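Local coordinates for EvdO1 (Micromonospora carbonacea, PDB 4XBZ), which probably acts as an iron- and 2-oxoglutarate-dependent oxygenase of the phytanoyl-CoA dioxygenase family, carrying out an oxidative cyclization in orthosomycin biosynthesis, at residues I118-A122 and V256-E260; C193-P198 and T222-A228. One frame throughout, in Å; residues are numbered along the deposited sequence.

Contact 1 of 2, residues I118-A122 and V256-E260; sequences IAMLA and VIYFE
Phe259 pushes its ring from a strand of the double-stranded beta helix against residues 118-122, on and just after the short helix 116-121. The strand, 256-263, lies inside the larger sheet, with 179-184 and 139-147 as its neighbours. Ile257 and Phe259 both direct their CB atoms toward the helix, two residues apart on one face of the sheet.

The Ile257 side chain can be followed outward. Its CB carries two branches, and CG2 lies anti to the backbone N. The longer branch leaves through CG1, which is anti to the carbonyl carbon (chi1 -75°), and is extended to CD1 (chi2 173°). CD1 does the touching. Ile257 CD1 lies 3.7 Å from Ile118 CD1 and 4.0 Å from Ile118 CG1, where the two isoleucines cross at a slant. Ile257 CD1 also meets Leu121 CD2 tip to tip, at 4.1 Å.

Phe259 uses the far end of its ring. Phe259 CE2 comes within 3.9 Å of Leu121 CG and 3.6 Å of Ala122 CA. Phe259 CZ is 3.9 Å from Ala122 CB. Leu121 CG and Ala122 CA approach the ring obliquely.

No hydrogen bond joins the two segments, so this is apolar packing in the buried interior. Val72 of helix 66-86 touches both Ile257 and Leu121, and Val112 of helix 111-114 touches Ile118, Ala122 and Phe259. The bound nickel ion lies about 13 Å from the Phe259 side chain. The carbonyl of Ile118 accepts a bond from Ala122 N, and the same oxygen, Ile118 O, lies 3.9 Å from Phe259 CZ.

Contact 2 of 2, residues C193-P198 and T222-A228; sequences CVWCIP and TTGAVPA
Trp195 is clamped between Pro227 and Thr222, which cover opposite faces of its indole. Pro227 CB stands 3.4 Å from the centroid of the Trp195 six-membered ring, and Thr222 CG2 stands 3.5 Å from that Trp195 centroid on the other side. Both are CH-pi contacts almost on the ring normal. With Trp195 CG anti to the carbonyl carbon (chi1 -63°), the indole is carried into this slot. Ala225 O lies at the ring edge, near its plane. Replacing Trp195 by alanine removes the indole and is likely to leave Pro227 and Thr222 facing a gap, with the 222-225 turn less firmly held. On the other face of the sheet, Val226 CG2 packs 3.6 Å from Pro198 CG and also touches Cys196 SG.

Strands 194-196 and 226-228 run antiparallel at the edge of the smaller sheet of the double-stranded beta helix. Cys196 and Val226 form a hydrogen-bonded pair: Cys196 N to Val226 O and Val226 N to Cys196 O, both 2.9 Å and in the carbonyl plane. Ala228 N gives a 2.7 Å bond to Val194 O. Beyond it, a water bridges Val194 N and Ala228 O. Backbone bonds thus set the strand pairing, while the clamped indole ties the type II turn 222-225 to it.

How the contacts relate
From the N terminus, the chain passes helix 66-86 and reaches 118-122, the first half of contact 1. It then runs through strand 139-147 and then strand 157-160; the latter ends at the nickel ligand His160, with Asp162 just beyond. Residues 193-198 open contact 2. A short excursion containing helix 205-217 follows, and 222-228 closes this small loop. The chain next supplies the third ligand, His244, before 256-260 closes the long loop of contact 1. Contact 2 therefore lies wholly within that larger loop. Contact 1 fastens a helix to the larger sheet, and contact 2 pairs two strands of the smaller one. Their centres are 23 Å apart and they do not touch.

Contact 1 of 2, residues I118-A122 and V256-E260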
ATOM      1  N   ILE A 118     -13.601 -11.000  20.415  1.00 30.39           N
ATOM      2  CA  ILE A 118     -13.471 -10.601  19.019  1.00 31.29           C
ATOM      3  C   ILE A 118     -13.096  -9.100  18.874  1.00 33.92           C
ATOM      4  O   ILE A 118     -12.308  -8.732  17.991  1.00 30.35           O
ATOM      5  CB  ILE A 118     -14.765 -10.940  18.252  1.00 29.01           C
ATOM      6  CG1 ILE A 118     -14.981 -12.466  18.267  1.00 27.95           C
ATOM      7  CG2 ILE A 118     -14.704 -10.428  16.829  1.00 24.79           C
ATOM      8  CD1 ILE A 118     -16.176 -12.931  17.447  1.00 25.31           C
ATOM      9  N   ALA A 119     -13.617  -8.253  19.763  1.00 28.71           N
ATOM     10  CA  ALA A 119     -13.188  -6.856  19.823  1.00 31.95           C
ATOM     11  C   ALA A 119     -11.681  -6.747  20.079  1.00 31.11           C
ATOM     12  O   ALA A 119     -10.976  -5.987  19.418  1.00 33.11           O
ATOM     13  CB  ALA A 119     -13.961  -6.107  20.897  1.00 33.98           C
ATOM     14  N   MET A 120     -11.183  -7.528  21.029  1.00 35.17           N
ATOM     15  CA  MET A 120      -9.753  -7.562  21.308  1.00 34.13           C
ATOM     16  C   MET A 120      -8.960  -8.112  20.114  1.00 32.35           C
ATOM     17  O   MET A 120      -7.834  -7.674  19.840  1.00 30.95           O
ATOM     18  CB  MET A 120      -9.479  -8.390  22.572  1.00 37.79           C
ATOM     19  CG  MET A 120     -10.110  -7.791  23.853  1.00 41.35           C
ATOM     20  SD  MET A 120      -9.374  -8.332  25.424  1.00 44.61           S
ATOM     21  CE  MET A 120      -9.716 -10.097  25.388  1.00 34.51           C
ATOM     22  N   LEU A 121      -9.553  -9.070  19.405  1.00 33.79           N
ATOM     23  CA  LEU A 121      -8.960  -9.580  18.170  1.00 30.65           C
ATOM     24  C   LEU A 121      -8.828  -8.424  17.178  1.00 30.26           C
ATOM     25  O   LEU A 121      -7.852  -8.336  16.432  1.00 31.82           O
ATOM     26  CB  LEU A 121      -9.805 -10.720  17.577  1.00 31.11           C
ATOM     27  CG  LEU A 121      -9.392 -11.291  16.204  1.00 32.90           C
ATOM     28  CD1 LEU A 121      -7.968 -11.845  16.226  1.00 22.08           C
ATOM     29  CD2 LEU A 121     -10.380 -12.366  15.739  1.00 25.41           C
ATOM     30  N   ALA A 122      -9.800  -7.515  17.205  1.00 27.26           N
ATOM     31  CA  ALA A 122      -9.810  -6.393  16.287  1.00 29.15           C
ATOM     32  C   ALA A 122      -8.719  -5.379  16.619  1.00 27.96           C
ATOM     33  O   ALA A 122      -8.460  -4.481  15.831  1.00 31.04           O
ATOM     34  CB  ALA A 122     -11.193  -5.723  16.269  1.00 23.33           C
ATOM     35  N   VAL A 256     -15.281 -18.260   9.469  1.00 27.17           N
ATOM     36  CA  VAL A 256     -14.270 -17.236   9.238  1.00 26.90           C
ATOM     37  C   VAL A 256     -14.739 -15.867   9.742  1.00 26.41           C
ATOM     38  O   VAL A 256     -15.844 -15.428   9.424  1.00 24.21           O
ATOM     39  CB  VAL A 256     -13.909 -17.111   7.741  1.00 27.80           C
ATOM     40  CG1 VAL A 256     -12.873 -15.993   7.535  1.00 26.85           C
ATOM     41  CG2 VAL A 256     -13.380 -18.429   7.196  1.00 22.99           C
ATOM     42  N   ILE A 257     -13.894 -15.209  10.530  1.00 24.98           N
ATOM     43  CA  ILE A 257     -14.139 -13.842  10.973  1.00 25.02           C
ATOM     44  C   ILE A 257     -13.470 -12.864  10.008  1.00 22.74           C
ATOM     45  O   ILE A 257     -12.254 -12.932   9.817  1.00 22.58           O
ATOM     46  CB  ILE A 257     -13.605 -13.612  12.402  1.00 27.64           C
ATOM     47  CG1 ILE A 257     -14.523 -14.262  13.428  1.00 27.77           C
ATOM     48  CG2 ILE A 257     -13.488 -12.130  12.719  1.00 27.34           C
ATOM     49  CD1 ILE A 257     -13.967 -14.213  14.831  1.00 28.02           C
ATOM     50  N   TYR A 258     -14.271 -11.986   9.394  1.00 20.17           N
ATOM     51  CA  TYR A 258     -13.788 -11.025   8.394  1.00 23.40           C
ATOM     52  C   TYR A 258     -13.785  -9.607   8.933  1.00 24.54           C
ATOM     53  O   TYR A 258     -14.829  -9.074   9.325  1.00 25.25           O
ATOM     54  CB  TYR A 258     -14.638 -11.044   7.108  1.00 18.31           C
ATOM     55  CG  TYR A 258     -14.426 -12.260   6.231  1.00 27.22           C
ATOM     56  CD1 TYR A 258     -13.334 -12.343   5.364  1.00 24.69           C
ATOM     57  CD2 TYR A 258     -15.319 -13.331   6.268  1.00 26.89           C
ATOM     58  CE1 TYR A 258     -13.134 -13.459   4.556  1.00 25.48           C
ATOM     59  CE2 TYR A 258     -15.120 -14.455   5.472  1.00 31.52           C
ATOM     60  CZ  TYR A 258     -14.024 -14.517   4.614  1.00 29.64           C
ATOM     61  OH  TYR A 258     -13.835 -15.642   3.820  1.00 27.38           O
ATOM     62  N   PHE A 259     -12.601  -9.009   8.921  1.00 24.40           N
ATOM     63  CA  PHE A 259     -12.406  -7.573   9.116  1.00 22.12           C
ATOM     64  C   PHE A 259     -12.014  -6.890   7.800  1.00 23.29           C
ATOM     65  O   PHE A 259     -10.950  -7.202   7.268  1.00 24.19           O
ATOM     66  CB  PHE A 259     -11.292  -7.314  10.128  1.00 21.61           C
ATOM     67  CG  PHE A 259     -11.542  -7.868  11.494  1.00 25.18           C
ATOM     68  CD1 PHE A 259     -12.832  -8.125  11.948  1.00 26.57           C
ATOM     69  CD2 PHE A 259     -10.473  -8.089  12.353  1.00 24.72           C
ATOM     70  CE1 PHE A 259     -13.036  -8.622  13.225  1.00 28.13           C
ATOM     71  CE2 PHE A 259     -10.668  -8.588  13.625  1.00 25.52           C
ATOM     72  CZ  PHE A 259     -11.945  -8.854  14.067  1.00 26.17           C
ATOM     73  N   GLU A 260     -12.830  -5.971   7.275  1.00 24.56           N
ATOM     74  CA  GLU A 260     -12.362  -5.100   6.181  1.00 24.79           C
ATOM     75  C   GLU A 260     -11.719  -3.808   6.693  1.00 26.85           C
ATOM     76  O   GLU A 260     -12.091  -3.276   7.739  1.00 26.78           O
ATOM     77  CB  GLU A 260     -13.476  -4.718   5.206  1.00 24.06           C
ATOM     78  CG  GLU A 260     -12.923  -4.072   3.914  1.00 23.74           C
ATOM     79  CD  GLU A 260     -13.960  -3.259   3.120  1.00 29.84           C
ATOM     80  OE1 GLU A 260     -14.294  -2.111   3.521  1.00 25.55           O
ATOM     81  OE2 GLU A 260     -14.428  -3.762   2.077  1.00 26.92           O
TER

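Contact 2 of 2, residues C193-P198 and T222-A228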
ATOM      1  N   CYS A 193     -12.456 -24.890   0.679  1.00 32.05           N
ATOM      2  CA  CYS A 193     -11.728 -23.640   0.918  1.00 30.58           C
ATOM      3  C   CYS A 193     -12.058 -22.581  -0.134  1.00 33.69           C
ATOM      4  O   CYS A 193     -12.824 -22.844  -1.069  1.00 32.31           O
ATOM      5  CB  CYS A 193     -10.207 -23.878   0.942  1.00 32.10           C
ATOM      6  SG  CYS A 193      -9.429 -24.357  -0.667  1.00 30.93           S
ATOM      7  N   VAL A 194     -11.478 -21.388   0.029  1.00 29.14           N
ATOM      8  CA  VAL A 194     -11.642 -20.301  -0.935  1.00 30.18           C
ATOM      9  C   VAL A 194     -10.656 -20.443  -2.080  1.00 27.70           C
ATOM     10  O   VAL A 194      -9.502 -20.830  -1.867  1.00 29.37           O
ATOM     11  CB  VAL A 194     -11.417 -18.902  -0.297  1.00 32.59           C
ATOM     12  CG1 VAL A 194     -11.812 -17.808  -1.270  1.00 28.55           C
ATOM     13  CG2 VAL A 194     -12.191 -18.765   0.992  1.00 34.58           C
ATOM     14  N   TRP A 195     -11.099 -20.105  -3.287  1.00 27.04           N
ATOM     15  CA  TRP A 195     -10.201 -20.060  -4.435  1.00 30.42           C
ATOM     16  C   TRP A 195     -10.191 -18.642  -5.000  1.00 31.21           C
ATOM     17  O   TRP A 195     -11.166 -17.906  -4.894  1.00 26.77           O
ATOM     18  CB  TRP A 195     -10.618 -21.067  -5.516  1.00 27.63           C
ATOM     19  CG  TRP A 195     -10.557 -22.511  -5.083  1.00 30.52           C
ATOM     20  CD1 TRP A 195     -11.418 -23.146  -4.241  1.00 31.66           C
ATOM     21  CD2 TRP A 195      -9.595 -23.497  -5.488  1.00 34.95           C
ATOM     22  NE1 TRP A 195     -11.051 -24.456  -4.085  1.00 33.45           N
ATOM     23  CE2 TRP A 195      -9.934 -24.701  -4.836  1.00 33.58           C
ATOM     24  CE3 TRP A 195      -8.478 -23.478  -6.328  1.00 32.19           C
ATOM     25  CZ2 TRP A 195      -9.199 -25.876  -4.999  1.00 36.67           C
ATOM     26  CZ3 TRP A 195      -7.747 -24.644  -6.488  1.00 40.31           C
ATOM     27  CH2 TRP A 195      -8.114 -25.830  -5.831  1.00 37.28           C
ATOM     28  N   CYS A 196      -9.087 -18.243  -5.599  1.00 29.21           N
ATOM     29  CA  CYS A 196      -9.077 -16.922  -6.195  1.00 34.65           C
ATOM     30  C   CYS A 196      -8.231 -16.888  -7.447  1.00 33.21           C
ATOM     31  O   CYS A 196      -7.377 -17.754  -7.653  1.00 34.48           O
ATOM     32  CB  CYS A 196      -8.581 -15.896  -5.189  1.00 33.74           C
ATOM     33  SG  CYS A 196      -6.953 -16.246  -4.608  1.00 48.36           S
ATOM     34  N   ILE A 197      -8.479 -15.888  -8.287  1.00 33.45           N
ATOM     35  CA  ILE A 197      -7.656 -15.691  -9.472  1.00 32.61           C
ATOM     36  C   ILE A 197      -6.620 -14.594  -9.226  1.00 30.53           C
ATOM     37  O   ILE A 197      -6.950 -13.404  -9.224  1.00 29.06           O
ATOM     38  CB  ILE A 197      -8.511 -15.355 -10.701  1.00 32.33           C
ATOM     39  CG1 ILE A 197      -9.491 -16.501 -10.966  1.00 32.36           C
ATOM     40  CG2 ILE A 197      -7.606 -15.093 -11.923  1.00 30.88           C
ATOM     41  CD1 ILE A 197     -10.559 -16.190 -11.965  1.00 33.92           C
ATOM     42  N   PRO A 198      -5.363 -15.002  -9.002  1.00 32.31           N
ATOM     43  CA  PRO A 198      -4.268 -14.046  -8.770  1.00 31.90           C
ATOM     44  C   PRO A 198      -4.237 -12.945  -9.832  1.00 29.88           C
ATOM     45  O   PRO A 198      -4.502 -13.229 -10.998  1.00 31.85           O
ATOM     46  CB  PRO A 198      -3.003 -14.913  -8.856  1.00 28.55           C
ATOM     47  CG  PRO A 198      -3.467 -16.311  -8.621  1.00 27.75           C
ATOM     48  CD  PRO A 198      -4.885 -16.395  -9.112  1.00 29.78           C
ATOM     49  N   THR A 222     -11.382 -25.026 -11.369  1.00 39.96           N
ATOM     50  CA  THR A 222     -10.328 -24.291 -10.673  1.00 44.17           C
ATOM     51  C   THR A 222      -9.118 -23.880 -11.514  1.00 49.07           C
ATOM     52  O   THR A 222      -8.085 -23.514 -10.953  1.00 48.38           O
ATOM     53  CB  THR A 222      -9.750 -25.124  -9.511  1.00 39.34           C
ATOM     54  OG1 THR A 222      -9.239 -26.356 -10.030  1.00 37.16           O
ATOM     55  CG2 THR A 222     -10.793 -25.411  -8.464  1.00 38.33           C
ATOM     56  N   THR A 223      -9.204 -23.963 -12.839  1.00 49.55           N
ATOM     57  CA  THR A 223      -8.000 -23.768 -13.646  1.00 49.33           C
ATOM     58  C   THR A 223      -7.669 -22.277 -13.765  1.00 46.78           C
ATOM     59  O   THR A 223      -8.509 -21.462 -14.149  1.00 51.39           O
ATOM     60  CB  THR A 223      -8.132 -24.410 -15.057  1.00 50.54           C
ATOM     61  OG1 THR A 223      -9.214 -23.804 -15.776  1.00 54.44           O
ATOM     62  CG2 THR A 223      -8.378 -25.916 -14.943  1.00 50.60           C
ATOM     63  N   GLY A 224      -6.437 -21.928 -13.421  1.00 41.98           N
ATOM     64  CA  GLY A 224      -6.029 -20.537 -13.415  1.00 41.33           C
ATOM     65  C   GLY A 224      -6.322 -19.901 -12.073  1.00 40.54           C
ATOM     66  O   GLY A 224      -5.999 -18.739 -11.857  1.00 31.73           O
ATOM     67  N   ALA A 225      -6.949 -20.668 -11.180  1.00 40.16           N
ATOM     68  CA  ALA A 225      -7.208 -20.234  -9.809  1.00 35.74           C
ATOM     69  C   ALA A 225      -6.274 -20.926  -8.812  1.00 36.16           C
ATOM     70  O   ALA A 225      -5.718 -21.980  -9.084  1.00 38.00           O
ATOM     71  CB  ALA A 225      -8.661 -20.501  -9.435  1.00 38.54           C
ATOM     72  N   VAL A 226      -6.096 -20.323  -7.650  1.00 35.83           N
ATOM     73  CA  VAL A 226      -5.288 -20.953  -6.618  1.00 36.28           C
ATOM     74  C   VAL A 226      -6.117 -21.071  -5.348  1.00 33.55           C
ATOM     75  O   VAL A 226      -6.977 -20.230  -5.082  1.00 32.99           O
ATOM     76  CB  VAL A 226      -3.984 -20.168  -6.338  1.00 35.01           C
ATOM     77  CG1 VAL A 226      -3.041 -20.295  -7.513  1.00 32.46           C
ATOM     78  CG2 VAL A 226      -4.288 -18.713  -6.065  1.00 31.64           C
ATOM     79  N   PRO A 227      -5.878 -22.136  -4.573  1.00 37.94           N
ATOM     80  CA  PRO A 227      -6.679 -22.350  -3.370  1.00 32.38           C
ATOM     81  C   PRO A 227      -6.041 -21.694  -2.161  1.00 33.14           C
ATOM     82  O   PRO A 227      -4.815 -21.546  -2.070  1.00 34.77           O
ATOM     83  CB  PRO A 227      -6.684 -23.872  -3.225  1.00 30.62           C
ATOM     84  CG  PRO A 227      -5.323 -24.278  -3.771  1.00 37.77           C
ATOM     85  CD  PRO A 227      -4.932 -23.245  -4.816  1.00 29.55           C
ATOM     86  N   ALA A 228      -6.889 -21.315  -1.224  1.00 28.49           N
ATOM     87  CA  ALA A 228      -6.428 -20.733   0.008  1.00 30.91           C
ATOM     88  C   ALA A 228      -6.508 -21.774   1.121  1.00 30.14           C
ATOM     89  O   ALA A 228      -7.533 -21.870   1.810  1.00 26.58           O
ATOM     90  CB  ALA A 228      -7.265 -19.506   0.334  1.00 33.71           C
TER
HETATM   91  O   HOH W   1      -9.951 -20.733   2.142  1.00 20.83           O